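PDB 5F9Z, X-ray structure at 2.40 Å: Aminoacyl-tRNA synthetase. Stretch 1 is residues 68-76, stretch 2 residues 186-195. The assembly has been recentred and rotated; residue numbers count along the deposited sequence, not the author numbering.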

# COMPACT_ATOMS: atom_id res chain seq x y z
N GLN A 68 -14.47 -3.42 -6.44
CA GLN A 68 -15.83 -2.89 -6.32
C GLN A 68 -15.86 -1.38 -6.49
O GLN A 68 -16.87 -0.83 -6.95
CB GLN A 68 -16.43 -3.28 -4.96
N LYS A 69 -14.77 -0.69 -6.14
CA LYS A 69 -14.73 0.76 -6.28
C LYS A 69 -14.69 1.17 -7.75
O LYS A 69 -15.43 2.06 -8.18
CB LYS A 69 -13.52 1.33 -5.54
CG LYS A 69 -13.62 1.23 -4.02
CD LYS A 69 -14.79 2.04 -3.49
CE LYS A 69 -14.83 2.00 -1.97
NZ LYS A 69 -15.99 2.76 -1.42
N ILE A 70 -13.82 0.53 -8.54
CA ILE A 70 -13.69 0.93 -9.94
C ILE A 70 -14.88 0.46 -10.76
O ILE A 70 -15.20 1.06 -11.79
CB ILE A 70 -12.37 0.40 -10.53
CG1 ILE A 70 -12.26 -1.12 -10.35
CG2 ILE A 70 -11.19 1.10 -9.90
CD1 ILE A 70 -11.02 -1.72 -10.97
N LYS A 71 -15.57 -0.59 -10.31
CA LYS A 71 -16.81 -0.99 -10.97
C LYS A 71 -17.90 0.06 -10.82
O LYS A 71 -18.82 0.09 -11.64
CB LYS A 71 -17.28 -2.34 -10.43
CG LYS A 71 -16.58 -3.54 -11.05
CD LYS A 71 -17.00 -4.84 -10.39
CE LYS A 71 -16.58 -6.04 -11.22
NZ LYS A 71 -15.13 -6.03 -11.56
N GLN A 72 -17.81 0.91 -9.80
CA GLN A 72 -18.73 2.04 -9.68
C GLN A 72 -18.55 3.05 -10.81
O GLN A 72 -19.48 3.81 -11.10
CB GLN A 72 -18.55 2.74 -8.34
CG GLN A 72 -19.69 2.54 -7.36
CD GLN A 72 -19.72 1.15 -6.75
OE1 GLN A 72 -19.22 0.93 -5.65
NE2 GLN A 72 -20.31 0.21 -7.48
N HIS A 73 -17.38 3.07 -11.44
CA HIS A 73 -17.10 3.97 -12.55
C HIS A 73 -17.03 3.24 -13.88
O HIS A 73 -16.39 3.72 -14.82
CB HIS A 73 -15.81 4.74 -12.28
CG HIS A 73 -15.76 5.36 -10.91
ND1 HIS A 73 -16.38 6.56 -10.61
CD2 HIS A 73 -15.18 4.94 -9.76
CE1 HIS A 73 -16.18 6.85 -9.34
NE2 HIS A 73 -15.45 5.88 -8.80
N ASP A 74 -17.67 2.07 -13.97
CA ASP A 74 -17.81 1.32 -15.22
C ASP A 74 -16.47 0.84 -15.76
O ASP A 74 -16.30 0.67 -16.97
CB ASP A 74 -18.56 2.13 -16.28
CG ASP A 74 -19.91 2.63 -15.78
OD1 ASP A 74 -20.59 1.87 -15.06
OD2 ASP A 74 -20.28 3.77 -16.11
N VAL A 75 -15.50 0.62 -14.88
CA VAL A 75 -14.22 0.04 -15.29
C VAL A 75 -14.40 -1.47 -15.39
O VAL A 75 -14.80 -2.13 -14.42
CB VAL A 75 -13.11 0.41 -14.30
CG1 VAL A 75 -11.77 -0.14 -14.79
CG2 VAL A 75 -13.03 1.91 -14.13
N GLN A 76 -14.11 -2.02 -16.56
CA GLN A 76 -14.27 -3.45 -16.82
C GLN A 76 -12.94 -4.17 -16.70
O GLN A 76 -11.90 -3.64 -17.09
CB GLN A 76 -14.88 -3.68 -18.20
CG GLN A 76 -16.33 -3.27 -18.32
CD GLN A 76 -16.91 -3.58 -19.69
OE1 GLN A 76 -16.23 -3.45 -20.71
NE2 GLN A 76 -18.17 -3.99 -19.72
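Stretch 2, residues 186-195: EMVDIILNEY

Stretch 2 is helical throughout. The helix begins before Glu186 and continues past Tyr195. Its backbone carries the regular ladder of i to i+4 hydrogen bonds, from Ile190 N to Glu186 O at 3.0 Å up to Tyr195 N to Ile191 O at 2.8 Å. Stretch 1 starts as a helix at Gln68, already under way from earlier in the chain. It then passes through a type I beta turn from Lys71 to Asp74. Ile70 O accepts two bonds there, from His73 N at 3.0 Å and from Val75 N at 3.1 Å. Asp74 has positive phi, and the chain leaves the turn extended at Val75.

The two stretches run in opposite senses. Met187 lies nearest His73, with 8.8 Å between their CA atoms. Ile191 pairs with Ile70 at 7.8 Å, CA to CA. Glu194 pairs with Lys69 at 7.2 Å, again CA to CA, so the backbones draw closer toward the end of stretch 2. The contact is modest, burying 327 Å² over both sides. No direct hydrogen bond crosses it.

Glu186 opens stretch 2 without touching stretch 1. Met187 is the first residue to make contact. Its CA-to-CB bond points sideways, but the end of the side chain comes nearer. Chi1 is t, chi2 p and chi3 t. This brings Met187 CE to 3.6 Å from Val75 CG2, an apolar contact between two buried residues. Val188 and Asp189 are out of reach.

Ile190 points toward stretch 1 and meets His73. Ile190 CG2 sits 3.5 Å from the centroid of the His73 ring and 17° off the ring normal. The methyl group therefore lies over the face, in a CH-pi contact. The closest atoms of this pair are Ile190 CG2 and His73 NE2, at 3.4 Å.

Ile191 is one turn on from Met187. Its CA-to-CB bond also points sideways, and its end also comes nearer. With chi1 and chi2 both m, Ile191 CD1 reaches 3.9 Å from Ile70 CG2. Both residues are buried, and the contact is apolar. Leu192 and Asn193 make no contact with stretch 1.

Glu194, one turn on from Ile190, points toward stretch 1 and lies against two residues. Glu194 OE2 is 3.6 Å from His73 NE2, at the edge of the ring and near its plane. The same ring thus has Ile190 over one face and a carboxylate oxygen at its edge. Glu194 OE1 is 3.4 Å from Lys69 CD. The lysine side chain starts toward stretch 2, but its end leads away. Lys69 NZ remains 4.5 Å from Glu194 OE1, beyond a salt bridge. Water 1 supplies the polar link instead. It donates to Lys69 O at 3.0 Å and to Glu194 OE2 at 2.6 Å, bridging backbone and carboxylate. Tyr195 closes the stretch with its side chain out of reach.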

# COMPACT_ATOMS: atom_id res chain seq x y z
N GLU A 186 -10.66 14.03 -14.80
CA GLU A 186 -11.61 13.63 -13.76
C GLU A 186 -11.45 12.16 -13.40
O GLU A 186 -11.62 11.79 -12.23
CB GLU A 186 -13.04 13.92 -14.22
CG GLU A 186 -13.35 15.40 -14.36
CD GLU A 186 -14.64 15.66 -15.13
OE1 GLU A 186 -15.22 14.69 -15.66
OE2 GLU A 186 -15.06 16.83 -15.20
N MET A 187 -11.12 11.32 -14.38
CA MET A 187 -10.85 9.91 -14.09
C MET A 187 -9.57 9.76 -13.28
O MET A 187 -9.48 8.89 -12.41
CB MET A 187 -10.76 9.12 -15.39
CG MET A 187 -10.59 7.62 -15.20
SD MET A 187 -12.05 6.85 -14.50
CE MET A 187 -11.48 5.17 -14.29
N VAL A 188 -8.57 10.60 -13.55
CA VAL A 188 -7.32 10.55 -12.79
C VAL A 188 -7.57 10.89 -11.33
O VAL A 188 -7.10 10.19 -10.42
CB VAL A 188 -6.27 11.49 -13.41
CG1 VAL A 188 -5.01 11.52 -12.57
CG2 VAL A 188 -5.95 11.08 -14.84
N ASP A 189 -8.31 11.97 -11.08
CA ASP A 189 -8.60 12.37 -9.70
C ASP A 189 -9.50 11.36 -9.00
O ASP A 189 -9.36 11.15 -7.79
CB ASP A 189 -9.24 13.76 -9.69
CG ASP A 189 -8.33 14.83 -10.21
OD1 ASP A 189 -7.10 14.70 -10.04
OD2 ASP A 189 -8.83 15.81 -10.81
N ILE A 190 -10.43 10.75 -9.73
CA ILE A 190 -11.32 9.76 -9.12
C ILE A 190 -10.52 8.56 -8.62
O ILE A 190 -10.72 8.09 -7.49
CB ILE A 190 -12.41 9.33 -10.12
CG1 ILE A 190 -13.52 10.38 -10.18
CG2 ILE A 190 -12.96 7.96 -9.77
CD1 ILE A 190 -14.55 10.12 -11.26
N ILE A 191 -9.60 8.06 -9.44
CA ILE A 191 -8.81 6.90 -9.05
C ILE A 191 -7.87 7.25 -7.91
O ILE A 191 -7.66 6.44 -6.99
CB ILE A 191 -8.05 6.34 -10.26
CG1 ILE A 191 -9.04 5.83 -11.32
CG2 ILE A 191 -7.13 5.21 -9.84
CD1 ILE A 191 -9.90 4.68 -10.85
N LEU A 192 -7.29 8.45 -7.94
CA LEU A 192 -6.37 8.85 -6.88
C LEU A 192 -7.07 8.89 -5.52
O LEU A 192 -6.50 8.46 -4.51
CB LEU A 192 -5.75 10.21 -7.20
CG LEU A 192 -4.67 10.69 -6.23
CD1 LEU A 192 -3.45 9.79 -6.32
CD2 LEU A 192 -4.29 12.13 -6.50
N ASN A 193 -8.30 9.40 -5.49
CA ASN A 193 -9.05 9.42 -4.24
C ASN A 193 -9.37 8.01 -3.76
O ASN A 193 -9.37 7.74 -2.55
CB ASN A 193 -10.34 10.23 -4.41
CG ASN A 193 -10.07 11.71 -4.57
OD1 ASN A 193 -9.12 12.25 -4.01
ND2 ASN A 193 -10.91 12.38 -5.36
N GLU A 194 -9.63 7.08 -4.69
CA GLU A 194 -9.86 5.70 -4.30
C GLU A 194 -8.58 5.05 -3.80
O GLU A 194 -8.61 4.25 -2.85
CB GLU A 194 -10.44 4.91 -5.47
CG GLU A 194 -11.77 5.44 -6.01
CD GLU A 194 -12.95 5.17 -5.09
OE1 GLU A 194 -12.75 4.68 -3.96
OE2 GLU A 194 -14.09 5.45 -5.51
N TYR A 195 -7.44 5.38 -4.41
CA TYR A 195 -6.16 4.91 -3.90
C TYR A 195 -5.91 5.43 -2.49
O TYR A 195 -5.51 4.67 -1.60
CB TYR A 195 -5.03 5.34 -4.84
CG TYR A 195 -4.88 4.49 -6.08
CD1 TYR A 195 -5.32 3.17 -6.09
CD2 TYR A 195 -4.30 4.99 -7.23
CE1 TYR A 195 -5.18 2.38 -7.22
CE2 TYR A 195 -4.15 4.21 -8.36
CZ TYR A 195 -4.60 2.91 -8.35
OH TYR A 195 -4.46 2.13 -9.47
O HOH W 1 -16.19 3.93 -6.02